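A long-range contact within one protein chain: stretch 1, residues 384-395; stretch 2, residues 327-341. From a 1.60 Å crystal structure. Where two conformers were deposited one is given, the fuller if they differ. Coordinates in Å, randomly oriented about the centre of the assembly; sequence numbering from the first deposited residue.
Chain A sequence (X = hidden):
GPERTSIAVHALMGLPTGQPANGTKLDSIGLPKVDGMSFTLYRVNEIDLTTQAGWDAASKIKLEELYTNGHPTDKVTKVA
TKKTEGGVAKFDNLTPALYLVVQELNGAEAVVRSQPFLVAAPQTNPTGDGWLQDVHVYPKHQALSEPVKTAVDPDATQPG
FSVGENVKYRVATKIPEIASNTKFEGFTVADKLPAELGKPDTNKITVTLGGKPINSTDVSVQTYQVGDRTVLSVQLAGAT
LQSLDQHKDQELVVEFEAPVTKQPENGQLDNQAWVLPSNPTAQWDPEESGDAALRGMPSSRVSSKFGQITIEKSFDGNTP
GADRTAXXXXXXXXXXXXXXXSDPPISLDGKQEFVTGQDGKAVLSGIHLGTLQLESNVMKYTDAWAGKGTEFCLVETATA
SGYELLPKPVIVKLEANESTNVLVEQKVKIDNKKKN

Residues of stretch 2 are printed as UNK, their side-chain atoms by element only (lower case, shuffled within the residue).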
# COMPACT_ATOMS: atom_id res chain seq x y z
N ALA A 384 4.77 -20.79 -4.77
CA ALA A 384 3.92 -20.71 -5.95
C ALA A 384 3.90 -22.06 -6.69
O ALA A 384 2.97 -22.36 -7.43
CB ALA A 384 4.37 -19.58 -6.86
N TRP A 385 4.93 -22.86 -6.46
CA TRP A 385 5.11 -24.16 -7.14
C TRP A 385 4.72 -25.35 -6.27
O TRP A 385 4.97 -26.51 -6.63
CB TRP A 385 6.58 -24.28 -7.59
CG TRP A 385 6.95 -23.21 -8.49
CD1 TRP A 385 7.44 -21.95 -8.17
CD2 TRP A 385 6.82 -23.24 -9.91
NE1 TRP A 385 7.62 -21.22 -9.30
CE2 TRP A 385 7.27 -21.99 -10.39
CE3 TRP A 385 6.41 -24.22 -10.83
CZ2 TRP A 385 7.30 -21.69 -11.73
CZ3 TRP A 385 6.44 -23.91 -12.16
CH2 TRP A 385 6.87 -22.66 -12.61
N ALA A 386 4.15 -25.07 -5.11
CA ALA A 386 3.67 -26.12 -4.22
C ALA A 386 2.80 -27.06 -5.01
O ALA A 386 2.01 -26.62 -5.83
CB ALA A 386 2.87 -25.52 -3.05
N GLY A 387 2.95 -28.33 -4.78
CA GLY A 387 2.15 -29.29 -5.54
C GLY A 387 2.57 -29.59 -6.98
O GLY A 387 1.95 -30.41 -7.63
N LYS A 388 3.64 -28.96 -7.49
CA LYS A 388 4.22 -29.38 -8.76
C LYS A 388 5.63 -29.85 -8.47
O LYS A 388 6.59 -29.11 -8.60
CB LYS A 388 4.26 -28.25 -9.78
CG LYS A 388 2.89 -27.71 -10.22
CD LYS A 388 2.04 -28.78 -10.87
CE LYS A 388 0.74 -28.16 -11.41
NZ LYS A 388 -0.07 -29.13 -12.18
N GLY A 389 5.75 -31.10 -8.08
CA GLY A 389 7.03 -31.64 -7.71
C GLY A 389 7.65 -30.94 -6.52
O GLY A 389 6.99 -30.25 -5.76
N THR A 390 8.95 -31.15 -6.37
CA THR A 390 9.67 -30.65 -5.24
C THR A 390 10.81 -29.72 -5.61
O THR A 390 11.28 -29.00 -4.76
CB THR A 390 10.28 -31.78 -4.38
OG1 THR A 390 11.23 -32.54 -5.15
CG2 THR A 390 9.20 -32.70 -3.84
N GLU A 391 11.27 -29.76 -6.85
CA GLU A 391 12.38 -28.89 -7.27
C GLU A 391 12.24 -28.53 -8.72
O GLU A 391 11.57 -29.21 -9.49
CB GLU A 391 13.76 -29.58 -7.09
CG GLU A 391 14.09 -30.14 -5.71
CD GLU A 391 14.33 -29.12 -4.59
OE1 GLU A 391 14.39 -27.88 -4.83
OE2 GLU A 391 14.45 -29.59 -3.43
N PHE A 392 12.97 -27.49 -9.11
CA PHE A 392 13.22 -27.22 -10.50
C PHE A 392 14.27 -28.17 -11.06
O PHE A 392 15.13 -28.75 -10.33
CB PHE A 392 13.69 -25.78 -10.72
CG PHE A 392 12.68 -24.73 -10.39
CD1 PHE A 392 11.64 -24.41 -11.27
CD2 PHE A 392 12.73 -24.05 -9.17
CE1 PHE A 392 10.70 -23.46 -10.96
CE2 PHE A 392 11.79 -23.10 -8.85
CZ PHE A 392 10.77 -22.79 -9.74
N CYS A 393 14.19 -28.36 -12.36
CA CYS A 393 15.24 -29.13 -13.04
C CYS A 393 15.38 -28.70 -14.46
O CYS A 393 14.48 -28.15 -15.05
CB CYS A 393 15.00 -30.63 -12.93
SG CYS A 393 13.31 -31.06 -13.49
N LEU A 394 16.56 -28.94 -15.02
CA LEU A 394 16.81 -28.56 -16.40
C LEU A 394 16.90 -29.81 -17.26
O LEU A 394 17.52 -30.80 -16.87
CB LEU A 394 18.14 -27.83 -16.48
CG LEU A 394 18.19 -26.43 -15.84
CD1 LEU A 394 19.71 -25.99 -15.63
CD2 LEU A 394 17.40 -25.41 -16.67
N VAL A 395 16.30 -29.74 -18.44
CA VAL A 395 16.42 -30.82 -19.42
C VAL A 395 17.17 -30.27 -20.61
O VAL A 395 16.79 -29.25 -21.22
CB VAL A 395 15.03 -31.33 -19.87
CG1 VAL A 395 15.17 -32.28 -21.12
CG2 VAL A 395 14.31 -32.02 -18.74
N UNK A 327 21.00 -26.40 -25.56
CA UNK A 327 19.70 -25.84 -25.29
C UNK A 327 19.07 -26.60 -24.12
O UNK A 327 19.19 -27.82 -24.02
o UNK A 327 19.42 -25.24 -27.66
c UNK A 327 17.36 -25.37 -26.28
c UNK A 327 18.80 -25.92 -26.55
N UNK A 328 18.45 -25.84 -23.21
CA UNK A 328 17.80 -26.37 -22.02
C UNK A 328 16.40 -25.82 -21.91
O UNK A 328 16.09 -24.70 -22.39
c UNK A 328 20.98 -25.88 -21.35
c UNK A 328 19.96 -26.56 -20.72
c UNK A 328 21.53 -28.30 -20.11
c UNK A 328 18.57 -26.03 -20.74
c UNK A 328 20.26 -27.79 -20.10
c UNK A 328 22.56 -27.60 -20.74
c UNK A 328 22.26 -26.38 -21.38
N UNK A 329 15.55 -26.66 -21.34
CA UNK A 329 14.26 -26.21 -20.86
C UNK A 329 14.19 -26.40 -19.36
O UNK A 329 14.80 -27.33 -18.75
n UNK A 329 11.12 -26.26 -24.34
c UNK A 329 13.13 -26.89 -21.62
c UNK A 329 11.92 -27.15 -23.77
o UNK A 329 11.73 -28.36 -23.83
c UNK A 329 13.15 -26.61 -23.08
N UNK A 330 13.45 -25.50 -18.73
CA UNK A 330 13.24 -25.54 -17.28
C UNK A 330 11.92 -26.26 -16.96
O UNK A 330 10.91 -26.03 -17.60
c UNK A 330 14.41 -24.58 -14.49
c UNK A 330 13.28 -24.13 -16.70
c UNK A 330 13.18 -24.00 -15.17
c UNK A 330 12.97 -22.51 -14.79
N UNK A 331 11.98 -27.13 -15.97
CA UNK A 331 10.90 -28.03 -15.62
C UNK A 331 10.83 -28.14 -14.11
O UNK A 331 11.66 -27.60 -13.40
c UNK A 331 9.55 -29.88 -19.39
c UNK A 331 11.18 -29.42 -16.18
c UNK A 331 11.63 -29.62 -18.73
n UNK A 331 9.55 -29.72 -18.08
n UNK A 331 10.81 -29.82 -19.81
c UNK A 331 10.84 -29.57 -17.63
N UNK A 332 9.81 -28.83 -13.64
CA UNK A 332 9.66 -29.25 -12.27
C UNK A 332 9.82 -30.78 -12.22
O UNK A 332 9.41 -31.49 -13.14
n UNK A 332 8.56 -27.25 -6.96
n UNK A 332 8.47 -27.17 -9.26
c UNK A 332 9.00 -26.74 -8.12
n UNK A 332 9.96 -25.81 -8.13
c UNK A 332 8.01 -27.38 -11.67
c UNK A 332 8.83 -26.73 -10.60
c UNK A 332 8.28 -28.89 -11.73
N UNK A 333 10.48 -31.24 -11.15
CA UNK A 333 10.79 -32.64 -10.94
C UNK A 333 10.24 -33.10 -9.58
O UNK A 333 10.07 -32.28 -8.65
s UNK A 333 13.00 -32.97 -12.71
c UNK A 333 12.32 -32.84 -11.03
N UNK A 334 9.94 -34.40 -9.46
CA UNK A 334 9.59 -35.04 -8.22
C UNK A 334 10.88 -35.36 -7.45
O UNK A 334 11.99 -35.20 -7.99
c UNK A 334 6.46 -35.30 -8.34
c UNK A 334 8.79 -36.32 -8.47
c UNK A 334 7.47 -36.10 -9.16
o UNK A 334 5.44 -34.90 -8.94
o UNK A 334 6.66 -35.08 -7.12
N UNK A 335 10.71 -35.79 -6.21
CA UNK A 335 11.82 -36.16 -5.30
C UNK A 335 12.82 -37.17 -5.86
O UNK A 335 13.98 -37.11 -5.50
c UNK A 335 11.25 -36.69 -3.99
N UNK A 336 12.37 -38.09 -6.71
CA UNK A 336 13.29 -39.06 -7.33
C UNK A 336 14.06 -38.49 -8.54
O UNK A 336 14.83 -39.20 -9.18
c UNK A 336 11.39 -40.12 -8.69
c UNK A 336 12.54 -40.36 -7.72
o UNK A 336 10.56 -41.04 -8.83
o UNK A 336 11.33 -39.02 -9.30
N UNK A 337 13.84 -37.22 -8.87
CA UNK A 337 14.56 -36.57 -9.98
C UNK A 337 13.86 -36.67 -11.31
O UNK A 337 14.29 -36.04 -12.28
N UNK A 338 12.77 -37.43 -11.36
CA UNK A 338 11.97 -37.56 -12.57
C UNK A 338 11.07 -36.34 -12.76
O UNK A 338 10.67 -35.71 -11.79
o UNK A 338 10.17 -38.72 -11.44
c UNK A 338 11.10 -38.81 -12.50
N UNK A 339 10.75 -36.06 -14.01
CA UNK A 339 9.83 -34.96 -14.34
C UNK A 339 8.44 -35.20 -13.72
O UNK A 339 7.94 -36.31 -13.69
c UNK A 339 11.37 -32.88 -16.22
c UNK A 339 10.94 -34.28 -16.65
c UNK A 339 9.71 -34.75 -15.85
c UNK A 339 10.65 -34.29 -18.13
N UNK A 340 7.87 -34.13 -13.21
CA UNK A 340 6.48 -34.10 -12.81
C UNK A 340 5.64 -34.59 -14.02
O UNK A 340 5.93 -34.29 -15.14
c UNK A 340 6.77 -32.36 -10.99
c UNK A 340 4.55 -32.52 -12.18
c UNK A 340 6.08 -32.69 -12.34
N UNK A 341 4.60 -35.37 -13.75
CA UNK A 341 3.71 -35.86 -14.82
C UNK A 341 3.20 -34.69 -15.68
O UNK A 341 2.73 -33.69 -15.16
c UNK A 341 -0.73 -38.30 -15.48
n UNK A 341 -0.31 -39.03 -16.71
c UNK A 341 1.50 -37.14 -15.21
c UNK A 341 2.53 -36.63 -14.20
c UNK A 341 0.45 -38.05 -14.54
O HOH W 1 3.67 -33.14 -8.30
O HOH W 2 13.46 -32.87 -7.25
O HOH W 3 1.70 -30.76 -14.19

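Position 327 opens the strand with one carbon carrying an oxygen and a carbon; it points away from stretch 1 and is T327. Position 328 has one carbon and a six-carbon ring lying near the CB of L394: F328. At 329, three carbons end in an oxygen and a nitrogen, the amide of Q329; its backbone does the local work, pairing with V395 through N to V395 O and V395 N to Q329 O, both 2.9 Å.

Position 330 has four carbons forked at the second, L330, on the same sheet face as L394; its CD1 lies 3.8 Å from L394 CD2. Position 331, a carbon and a five-membered ring with two nitrogens, is H331. It shares the other face with C393 and V395, and V395 CG2 sits 3.6 Å from its CD2.

Position 332 carries three carbons, a nitrogen, then a carbon with two more nitrogens: R332. Although CA-to-CB points away overall, three successive m rotamers curl the chain back. Its NE donates to K388 O at 2.8 Å, and NH2 reaches the same oxygen at 3.2 Å. The guanidinium lies over the F392 ring, CZ 4.5 Å from the centroid and almost on the ring normal, a cation-pi contact, while W385 CB covers one guanidinium face.

Position 333 has one carbon and a sulfur 2.1 Å from C393 SG, so it is C333, joined by a disulfide with chi3 of 88°. Position 334 has three carbons, the third bearing two oxygens: E334, whose OE2 accepts from a water that also links G387 O and G389 N. The lone side-chain carbon at 335 marks A335, near T390. At 336, two carbons and two oxygens give D336; 337 has no side chain and positive phi, G337, closing a type I turn from E334. Position 338, one carbon and one oxygen, is S338, whose OG donates to D336 OD1 in a very short 2.5 Å bond.

Position 339, four carbons forked at the second, is L339, its CD2 3.8 Å from C393 SG. Position 340, one carbon carrying two, is V340, with CG2 3.3 Å from G389 N. Position 341, four carbons in a row ending in nitrogen, is K341, out of reach.

The rules are layered. Antiparallel backbone pairing sets the register, and the disulfide locks it covalently between diagonal neighbours. R332 then ties the loop to the strand. At G389 a CB would clash with C333 O and V340 CG2, so glycine lets the loop lie close, where T390 N donates to C333 O at 2.8 Å.

Stretch 2 (327-341) TFQLHRCEADGSLVK
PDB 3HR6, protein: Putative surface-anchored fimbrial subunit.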